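Local coordinates for tudor domain-containing protein 1 (Mus musculus, PDB 4B9W), which scaffolds Piwi proteins bearing methylated arginines in the piRNA pathway, repressing transposable elements during spermatogenesis and so guarding germline integrity, at residues Ser51-Phe64 with Asp112-Leu124. Residues are numbered along the deposited sequence; the frame is centred on the assembly and turned at random.
Sequences SLADYCAQKPPNGF and DQLQAILPQFLLL
Leu52 and Tyr55, on the last turns of helix 41-57, pack against the Phe121 ring from the same side, the tightest part of this contact. Leu52 lays CD2 over one face of that ring, 3.6 Å from its centroid and nearly on the ring normal, a CH-pi contact. The Tyr55 ring meets the CE2/CZ rim of Phe121 obliquely, planes at 50°, with Phe121 CE2 over one tyrosine face 3.6 Å from CG. With CG anti to the backbone N (chi1 161°), Tyr55 reaches across to the Ala116 backbone, where OH donates a short bond of 2.6 Å to Ala116 O from above the carbonyl plane, while Leu118 CD1 touches CE1. With Tyr55 replaced by an alanine, Ala116 O would probably lose this donor and a gap open beside Phe121 and Leu118.

Buried Gln115 bridges the helix end and the following loop with one amide. Its NE2 gives a nearly straight bond (169°) to Cys56 O, 3.1 Å away, and its OE1 receives a more bent one from Asn62 ND2 at 3.2 Å; together they fix the amide's rotation. Beyond this grip the packing slackens: exposed Pro61 only brushes Gln115, with CB 4.0 Å from CD, and Gln58 to Pro60 bow away on the exposed side. The chain returns at Phe64, whose ring leans on Leu114 and the Ala116 backbone.

Strand 114-116 pairs with strand 71-76 at the edge of the five-stranded antiparallel sheet, so the contact seats helix 41-57 and its exit loop against the closing strand of the SH3-like Tudor barrel in this extended Tudor domain.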
# COMPACT_ATOMS: atom_id res chain seq x y z
N SER A 51 13.50 24.50 10.09
CA SER A 51 14.57 24.69 9.11
C SER A 51 14.10 24.37 7.69
O SER A 51 14.57 24.98 6.74
CB SER A 51 15.80 23.86 9.47
OG SER A 51 16.45 24.39 10.61
N LEU A 52 13.18 23.41 7.55
CA LEU A 52 12.63 23.05 6.24
C LEU A 52 11.70 24.13 5.72
O LEU A 52 11.61 24.31 4.51
CB LEU A 52 11.86 21.71 6.28
CG LEU A 52 12.62 20.40 6.49
CD1 LEU A 52 11.71 19.20 6.18
CD2 LEU A 52 13.89 20.32 5.66
N ALA A 53 10.97 24.79 6.62
CA ALA A 53 10.10 25.90 6.21
C ALA A 53 10.93 27.03 5.60
O ALA A 53 10.57 27.59 4.58
CB ALA A 53 9.29 26.43 7.39
N ASP A 54 12.02 27.37 6.25
CA ASP A 54 12.89 28.46 5.77
C ASP A 54 13.51 28.09 4.44
O ASP A 54 13.45 28.84 3.48
CB ASP A 54 13.97 28.77 6.82
CG ASP A 54 13.39 29.19 8.16
OD1 ASP A 54 12.20 29.53 8.23
OD2 ASP A 54 14.12 29.17 9.16
N TYR A 55 14.08 26.88 4.38
CA TYR A 55 14.74 26.37 3.19
C TYR A 55 13.75 26.29 2.03
O TYR A 55 14.06 26.74 0.92
CB TYR A 55 15.37 24.99 3.49
CG TYR A 55 15.68 24.14 2.27
CD1 TYR A 55 16.79 24.42 1.47
CD2 TYR A 55 14.86 23.07 1.93
CE1 TYR A 55 17.06 23.65 0.34
CE2 TYR A 55 15.14 22.29 0.83
CZ TYR A 55 16.23 22.58 0.03
OH TYR A 55 16.48 21.79 -1.07
N CYS A 56 12.56 25.74 2.29
CA CYS A 56 11.58 25.51 1.23
C CYS A 56 10.94 26.81 0.79
O CYS A 56 10.52 26.95 -0.36
CB CYS A 56 10.48 24.51 1.66
SG CYS A 56 10.95 22.77 1.48
N ALA A 57 10.87 27.76 1.71
CA ALA A 57 10.21 29.03 1.46
C ALA A 57 10.81 29.80 0.32
O ALA A 57 10.13 30.62 -0.26
CB ALA A 57 10.24 29.89 2.72
N GLN A 58 12.07 29.58 -0.01
CA GLN A 58 12.77 30.56 -0.83
C GLN A 58 12.59 30.40 -2.33
O GLN A 58 12.43 29.29 -2.84
CB GLN A 58 14.25 30.59 -0.47
CG GLN A 58 14.94 31.86 -0.96
CD GLN A 58 14.23 33.14 -0.54
OE1 GLN A 58 13.77 33.26 0.59
NE2 GLN A 58 14.16 34.11 -1.46
N LYS A 59 12.60 31.54 -3.00
CA LYS A 59 12.47 31.66 -4.45
C LYS A 59 13.87 31.78 -5.06
O LYS A 59 14.65 32.62 -4.63
CB LYS A 59 11.63 32.91 -4.81
CG LYS A 59 10.13 32.68 -4.89
CD LYS A 59 9.61 32.49 -6.32
CE LYS A 59 10.42 31.46 -7.09
NZ LYS A 59 10.04 31.22 -8.51
N PRO A 60 14.21 30.94 -6.07
CA PRO A 60 13.40 29.90 -6.71
C PRO A 60 13.40 28.61 -5.91
O PRO A 60 14.33 28.36 -5.15
CB PRO A 60 14.10 29.68 -8.05
CG PRO A 60 15.53 29.97 -7.76
CD PRO A 60 15.56 31.00 -6.65
N PRO A 61 12.35 27.78 -6.09
CA PRO A 61 12.36 26.45 -5.50
C PRO A 61 13.38 25.54 -6.20
O PRO A 61 14.10 26.00 -7.10
CB PRO A 61 10.93 25.97 -5.73
CG PRO A 61 10.54 26.64 -7.00
CD PRO A 61 11.15 28.00 -6.91
N ASN A 62 13.44 24.28 -5.78
CA ASN A 62 14.37 23.30 -6.36
C ASN A 62 13.81 22.48 -7.53
O ASN A 62 12.65 22.06 -7.51
CB ASN A 62 14.84 22.31 -5.29
CG ASN A 62 15.69 22.96 -4.23
OD1 ASN A 62 16.89 22.67 -4.11
ND2 ASN A 62 15.09 23.86 -3.46
N GLY A 63 14.65 22.26 -8.55
CA GLY A 63 14.37 21.25 -9.56
C GLY A 63 14.53 19.89 -8.88
O GLY A 63 15.64 19.52 -8.49
N PHE A 64 13.42 19.18 -8.70
CA PHE A 64 13.47 17.84 -8.11
C PHE A 64 13.10 16.78 -9.16
O PHE A 64 12.09 16.91 -9.84
CB PHE A 64 12.53 17.73 -6.91
CG PHE A 64 12.44 16.35 -6.34
CD1 PHE A 64 13.53 15.78 -5.72
CD2 PHE A 64 11.29 15.60 -6.46
CE1 PHE A 64 13.47 14.50 -5.21
CE2 PHE A 64 11.21 14.32 -5.94
CZ PHE A 64 12.31 13.77 -5.32
N ASP A 112 5.08 20.99 -8.27
CA ASP A 112 5.37 22.22 -7.53
C ASP A 112 5.36 22.02 -6.02
O ASP A 112 5.74 22.91 -5.29
CB ASP A 112 4.35 23.31 -7.86
CG ASP A 112 4.48 23.82 -9.27
OD1 ASP A 112 5.50 23.56 -9.94
OD2 ASP A 112 3.54 24.49 -9.72
N GLN A 113 4.89 20.86 -5.56
CA GLN A 113 4.77 20.59 -4.15
C GLN A 113 5.91 19.66 -3.66
O GLN A 113 5.88 19.14 -2.54
CB GLN A 113 3.38 19.99 -3.87
CG GLN A 113 2.24 20.98 -4.06
CD GLN A 113 0.85 20.39 -3.85
OE1 GLN A 113 0.58 19.22 -4.17
NE2 GLN A 113 -0.06 21.21 -3.33
N LEU A 114 6.92 19.49 -4.51
CA LEU A 114 8.10 18.71 -4.22
C LEU A 114 9.35 19.59 -4.38
O LEU A 114 9.41 20.41 -5.28
CB LEU A 114 8.21 17.54 -5.20
CG LEU A 114 7.15 16.45 -5.09
CD1 LEU A 114 7.37 15.45 -6.22
CD2 LEU A 114 7.23 15.79 -3.72
N GLN A 115 10.30 19.43 -3.48
CA GLN A 115 11.60 20.06 -3.59
C GLN A 115 12.66 19.03 -3.20
O GLN A 115 12.44 18.18 -2.32
CB GLN A 115 11.68 21.32 -2.70
CG GLN A 115 10.73 22.42 -3.15
CD GLN A 115 10.99 23.75 -2.45
OE1 GLN A 115 12.14 24.15 -2.27
NE2 GLN A 115 9.91 24.44 -2.04
N ALA A 116 13.81 19.10 -3.86
CA ALA A 116 14.96 18.27 -3.46
C ALA A 116 15.29 18.50 -1.97
O ALA A 116 15.11 19.60 -1.47
CB ALA A 116 16.18 18.58 -4.33
N ILE A 117 15.70 17.44 -1.27
CA ILE A 117 16.15 17.57 0.12
C ILE A 117 17.68 17.59 0.15
O ILE A 117 18.34 17.10 -0.78
CB ILE A 117 15.58 16.45 1.02
CG1 ILE A 117 15.73 16.85 2.50
CG2 ILE A 117 16.24 15.10 0.72
CD1 ILE A 117 14.84 16.09 3.46
N LEU A 118 18.25 18.22 1.17
CA LEU A 118 19.70 18.28 1.30
C LEU A 118 20.15 17.38 2.46
O LEU A 118 19.41 17.18 3.41
CB LEU A 118 20.15 19.73 1.51
CG LEU A 118 19.82 20.67 0.36
CD1 LEU A 118 20.33 22.06 0.69
CD2 LEU A 118 20.43 20.19 -0.95
N PRO A 119 21.37 16.81 2.35
CA PRO A 119 21.89 15.87 3.35
C PRO A 119 21.84 16.33 4.80
O PRO A 119 21.76 15.50 5.71
CB PRO A 119 23.35 15.70 2.91
CG PRO A 119 23.31 15.88 1.43
CD PRO A 119 22.26 16.91 1.18
N GLN A 120 21.90 17.63 5.05
CA GLN A 120 21.92 18.09 6.44
C GLN A 120 20.56 17.98 7.09
O GLN A 120 20.46 18.01 8.30
CB GLN A 120 22.42 19.52 6.56
CG GLN A 120 21.68 20.53 5.72
CD GLN A 120 22.46 20.89 4.48
OE1 GLN A 120 22.94 20.02 3.73
NE2 GLN A 120 22.61 22.20 4.25
N PHE A 121 19.52 17.89 6.26
CA PHE A 121 18.17 17.65 6.76
C PHE A 121 17.85 16.17 6.95
O PHE A 121 16.73 15.84 7.32
CB PHE A 121 17.14 18.26 5.80
CG PHE A 121 17.26 19.75 5.65
CD1 PHE A 121 17.24 20.58 6.77
CD2 PHE A 121 17.37 20.33 4.40
CE1 PHE A 121 17.33 21.95 6.64
CE2 PHE A 121 17.48 21.71 4.25
CZ PHE A 121 17.45 22.52 5.37
N LEU A 122 18.81 15.29 6.69
CA LEU A 122 18.60 13.84 6.79
C LEU A 122 19.39 13.24 7.94
O LEU A 122 19.46 12.02 8.08
CB LEU A 122 18.98 13.15 5.48
CG LEU A 122 18.15 13.39 4.22
CD1 LEU A 122 18.85 12.71 3.05
CD2 LEU A 122 16.73 12.87 4.37
N LEU A 123 19.97 14.08 8.79
CA LEU A 123 20.72 13.59 9.96
C LEU A 123 19.79 13.02 11.06
O LEU A 123 20.08 11.97 11.63
CB LEU A 123 21.58 14.72 10.54
CG LEU A 123 22.63 15.22 9.55
CD1 LEU A 123 23.39 16.42 10.12
CD2 LEU A 123 23.58 14.08 9.20
N LEU A 124 18.70 13.72 11.35
CA LEU A 124 17.72 13.25 12.31
C LEU A 124 17.06 11.98 11.75
O LEU A 124 16.63 11.94 10.61
CB LEU A 124 16.68 14.34 12.55
CG LEU A 124 15.63 14.10 13.63
CD1 LEU A 124 16.24 14.23 15.03
CD2 LEU A 124 14.48 15.07 13.41